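Local coordinates for protein-tyrosine-phosphatase (Vibrio vulnificus, PDB 7DHF) that probably hydrolyses phosphotyrosine in proteins to tyrosine and phosphate, as a low-molecular-weight protein tyrosine phosphatase, at residues A[46-54]-A[66-74]. The protein carries 1 engineered substitution. Sequence-based numbering, arbitrary orientation.
Sequences RLIGKPADA and DVENHQSQQ
Ser72 docks against a type II beta turn, Leu47 to Lys50, where the two loops flanking helix 54-61 run side by side in this low-molecular-weight phosphatase fold. Two backbone bonds grip it: Gly49 N donates to Ser72 O (2.9 Å) and Ser72 N to Lys50 O. Gly49 suits the turn because its positive phi would press a CB against the preceding carbonyl. The small serine lets its CB come within 3.3 Å of Leu47 O; with OG anti to its own backbone N (chi1 171°), the hydroxyl bonds to Gly14 O of the loop after strand 7-12. Among the buried residues, the small methyl of Ala52 lets its CB pack against Val67 CG1 at 3.6 Å. The His70 ring packs its CD2 edge on Ala52 N (3.8 Å), which itself donates to a water that accepts from His70 N and donates to Val67 O. His70 NE2 bonds to Asn15 O, tying the 66-74 segment to the loop following the predicted nucleophile position, engineered to alanine here. The exposed side is looser: Gln71, extended beyond CG, reaches Gly49 O through another water, which sits 2.7 Å from Gln71 NE2, accepting its N-H, and donates to Gly49 O.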
loop_
_atom_site.group_PDB
_atom_site.type_symbol
_atom_site.label_atom_id
_atom_site.label_comp_id
_atom_site.label_asym_id
_atom_site.label_seq_id
_atom_site.Cartn_x
_atom_site.Cartn_y
_atom_site.Cartn_z
ATOM N N ARG A 46 -12.102 -11.826 4.399
ATOM C CA ARG A 46 -12.541 -12.713 3.321
ATOM C C ARG A 46 -12.171 -12.154 1.950
ATOM O O ARG A 46 -12.873 -12.384 0.962
ATOM C CB ARG A 46 -14.044 -13.005 3.406
ATOM C CG ARG A 46 -14.472 -13.601 4.740
ATOM C CD ARG A 46 -15.985 -13.759 4.833
ATOM N NE ARG A 46 -16.692 -12.492 4.666
ATOM C CZ ARG A 46 -16.806 -11.561 5.609
ATOM N NH1 ARG A 46 -17.471 -10.442 5.357
ATOM N NH2 ARG A 46 -16.260 -11.743 6.803
ATOM N N LEU A 47 -11.052 -11.429 1.879
ATOM C CA LEU A 47 -10.641 -10.754 0.657
ATOM C C LEU A 47 -9.492 -11.422 -0.089
ATOM O O LEU A 47 -9.170 -10.979 -1.196
ATOM C CB LEU A 47 -10.264 -9.295 0.959
ATOM C CG LEU A 47 -11.413 -8.384 1.401
ATOM C CD1 LEU A 47 -10.882 -7.030 1.836
ATOM C CD2 LEU A 47 -12.442 -8.213 0.292
ATOM N N ILE A 48 -8.861 -12.461 0.468
ATOM C CA ILE A 48 -7.706 -13.058 -0.197
ATOM C C ILE A 48 -8.085 -13.493 -1.604
ATOM O O ILE A 48 -9.091 -14.184 -1.815
ATOM C CB ILE A 48 -7.139 -14.224 0.627
ATOM C CG1 ILE A 48 -6.529 -13.697 1.929
ATOM C CG2 ILE A 48 -6.102 -15.008 -0.192
ATOM C CD1 ILE A 48 -5.900 -14.763 2.806
ATOM N N GLY A 49 -7.264 -13.097 -2.577
ATOM C CA GLY A 49 -7.496 -13.410 -3.966
ATOM C C GLY A 49 -8.321 -12.390 -4.715
ATOM O O GLY A 49 -8.342 -12.422 -5.953
ATOM N N LYS A 50 -8.992 -11.482 -4.014
ATOM C CA LYS A 50 -9.869 -10.536 -4.676
ATOM C C LYS A 50 -9.056 -9.504 -5.458
ATOM O O LYS A 50 -7.936 -9.155 -5.071
ATOM C CB LYS A 50 -10.746 -9.823 -3.652
ATOM C CG LYS A 50 -11.817 -10.711 -3.034
ATOM C CD LYS A 50 -12.983 -10.927 -3.990
ATOM C CE LYS A 50 -14.043 -11.852 -3.408
ATOM N NZ LYS A 50 -13.565 -13.256 -3.298
ATOM N N PRO A 51 -9.603 -8.988 -6.555
ATOM C CA PRO A 51 -8.924 -7.915 -7.280
ATOM C C PRO A 51 -9.015 -6.609 -6.511
ATOM O O PRO A 51 -9.737 -6.479 -5.520
ATOM C CB PRO A 51 -9.703 -7.838 -8.595
ATOM C CG PRO A 51 -11.081 -8.262 -8.222
ATOM C CD PRO A 51 -10.907 -9.318 -7.160
ATOM N N ALA A 52 -8.258 -5.625 -6.981
ATOM C CA ALA A 52 -8.412 -4.286 -6.443
ATOM C C ALA A 52 -9.831 -3.796 -6.701
ATOM O O ALA A 52 -10.480 -4.179 -7.679
ATOM C CB ALA A 52 -7.402 -3.336 -7.085
ATOM N N ASP A 53 -10.319 -2.959 -5.791
ATOM C CA ASP A 53 -11.649 -2.387 -5.922
ATOM C C ASP A 53 -11.800 -1.710 -7.280
ATOM O O ASP A 53 -10.901 -1.005 -7.743
ATOM C CB ASP A 53 -11.852 -1.366 -4.804
ATOM C CG ASP A 53 -13.249 -0.797 -4.778
ATOM O OD1 ASP A 53 -14.048 -1.223 -3.917
ATOM O OD2 ASP A 53 -13.543 0.082 -5.613
ATOM N N ALA A 54 -12.956 -1.922 -7.914
ATOM C CA ALA A 54 -13.155 -1.433 -9.276
ATOM C C ALA A 54 -12.951 0.074 -9.370
ATOM O O ALA A 54 -12.416 0.573 -10.367
ATOM C CB ALA A 54 -14.552 -1.812 -9.767
ATOM N N ASP A 66 -1.666 1.224 -13.750
ATOM C CA ASP A 66 -2.355 -0.044 -13.956
ATOM C C ASP A 66 -2.466 -0.780 -12.626
ATOM O O ASP A 66 -1.455 -1.189 -12.048
ATOM C CB ASP A 66 -1.585 -0.874 -14.980
ATOM C CG ASP A 66 -2.264 -2.191 -15.308
ATOM O OD1 ASP A 66 -3.215 -2.575 -14.598
ATOM O OD2 ASP A 66 -1.848 -2.843 -16.289
ATOM N N VAL A 67 -3.698 -0.953 -12.147
ATOM C CA VAL A 67 -3.987 -1.743 -10.958
ATOM C C VAL A 67 -4.821 -2.977 -11.304
ATOM O O VAL A 67 -5.528 -3.518 -10.459
ATOM C CB VAL A 67 -4.632 -0.889 -9.847
ATOM C CG1 VAL A 67 -4.526 -1.584 -8.491
ATOM C CG2 VAL A 67 -3.979 0.486 -9.781
ATOM N N GLU A 68 -4.746 -3.424 -12.553
ATOM C CA GLU A 68 -5.376 -4.670 -12.944
ATOM C C GLU A 68 -4.518 -5.847 -12.491
ATOM O O GLU A 68 -3.337 -5.702 -12.162
ATOM C CB GLU A 68 -5.542 -4.719 -14.462
ATOM C CG GLU A 68 -6.544 -3.713 -15.012
ATOM C CD GLU A 68 -7.983 -4.144 -14.808
ATOM O OE1 GLU A 68 -8.206 -5.276 -14.330
ATOM O OE2 GLU A 68 -8.893 -3.352 -15.130
ATOM N N ASN A 69 -5.134 -7.025 -12.466
ATOM C CA ASN A 69 -4.423 -8.265 -12.175
ATOM C C ASN A 69 -3.794 -8.245 -10.787
ATOM O O ASN A 69 -2.731 -8.828 -10.566
ATOM C CB ASN A 69 -3.380 -8.569 -13.252
ATOM C CG ASN A 69 -3.965 -8.519 -14.647
ATOM O OD1 ASN A 69 -3.465 -7.808 -15.522
ATOM N ND2 ASN A 69 -5.042 -9.259 -14.858
ATOM N N HIS A 70 -4.446 -7.570 -9.849
ATOM C CA HIS A 70 -4.043 -7.607 -8.455
ATOM C C HIS A 70 -4.811 -8.705 -7.732
ATOM O O HIS A 70 -5.967 -8.992 -8.052
ATOM C CB HIS A 70 -4.337 -6.268 -7.782
ATOM C CG HIS A 70 -4.105 -6.276 -6.306
ATOM N ND1 HIS A 70 -2.842 -6.311 -5.753
ATOM C CD2 HIS A 70 -4.972 -6.275 -5.266
ATOM C CE1 HIS A 70 -2.942 -6.324 -4.436
ATOM N NE2 HIS A 70 -4.223 -6.301 -4.115
ATOM N N GLN A 71 -4.151 -9.326 -6.758
ATOM C CA GLN A 71 -4.781 -10.300 -5.878
ATOM C C GLN A 71 -4.441 -9.934 -4.443
ATOM O O GLN A 71 -3.264 -9.922 -4.066
ATOM C CB GLN A 71 -4.295 -11.717 -6.187
ATOM C CG GLN A 71 -4.694 -12.233 -7.555
ATOM C CD GLN A 71 -4.108 -13.600 -7.842
ATOM O OE1 GLN A 71 -2.892 -13.788 -7.791
ATOM N NE2 GLN A 71 -4.970 -14.565 -8.131
ATOM N N SER A 72 -5.464 -9.639 -3.647
ATOM C CA SER A 72 -5.256 -9.318 -2.242
ATOM C C SER A 72 -4.583 -10.483 -1.524
ATOM O O SER A 72 -4.931 -11.648 -1.734
ATOM C CB SER A 72 -6.599 -9.017 -1.581
ATOM O OG SER A 72 -6.466 -8.897 -0.176
ATOM N N GLN A 73 -3.605 -10.163 -0.674
ATOM C CA GLN A 73 -2.917 -11.176 0.113
ATOM C C GLN A 73 -2.768 -10.705 1.553
ATOM O O GLN A 73 -2.739 -9.505 1.842
ATOM C CB GLN A 73 -1.541 -11.537 -0.469
ATOM C CG GLN A 73 -0.439 -10.522 -0.202
ATOM C CD GLN A 73 0.896 -10.976 -0.752
ATOM O OE1 GLN A 73 1.236 -12.158 -0.688
ATOM N NE2 GLN A 73 1.657 -10.042 -1.305
ATOM N N GLN A 74 -2.632 -11.680 2.449
ATOM C CA GLN A 74 -2.539 -11.432 3.879
ATOM C C GLN A 74 -1.099 -11.149 4.288
ATOM O O GLN A 74 -0.159 -11.783 3.797
ATOM C CB GLN A 74 -3.043 -12.663 4.637
ATOM C CG GLN A 74 -2.809 -12.647 6.144
ATOM C CD GLN A 74 -3.559 -11.536 6.850
ATOM O OE1 GLN A 74 -4.716 -11.256 6.539
ATOM N NE2 GLN A 74 -2.898 -10.893 7.806
HETATM O O HOH W 1 -7.677 -14.348 -7.762
HETATM O O HOH W 2 -7.996 -11.121 -8.562
HETATM O O HOH W 3 -6.959 -5.865 -9.740
#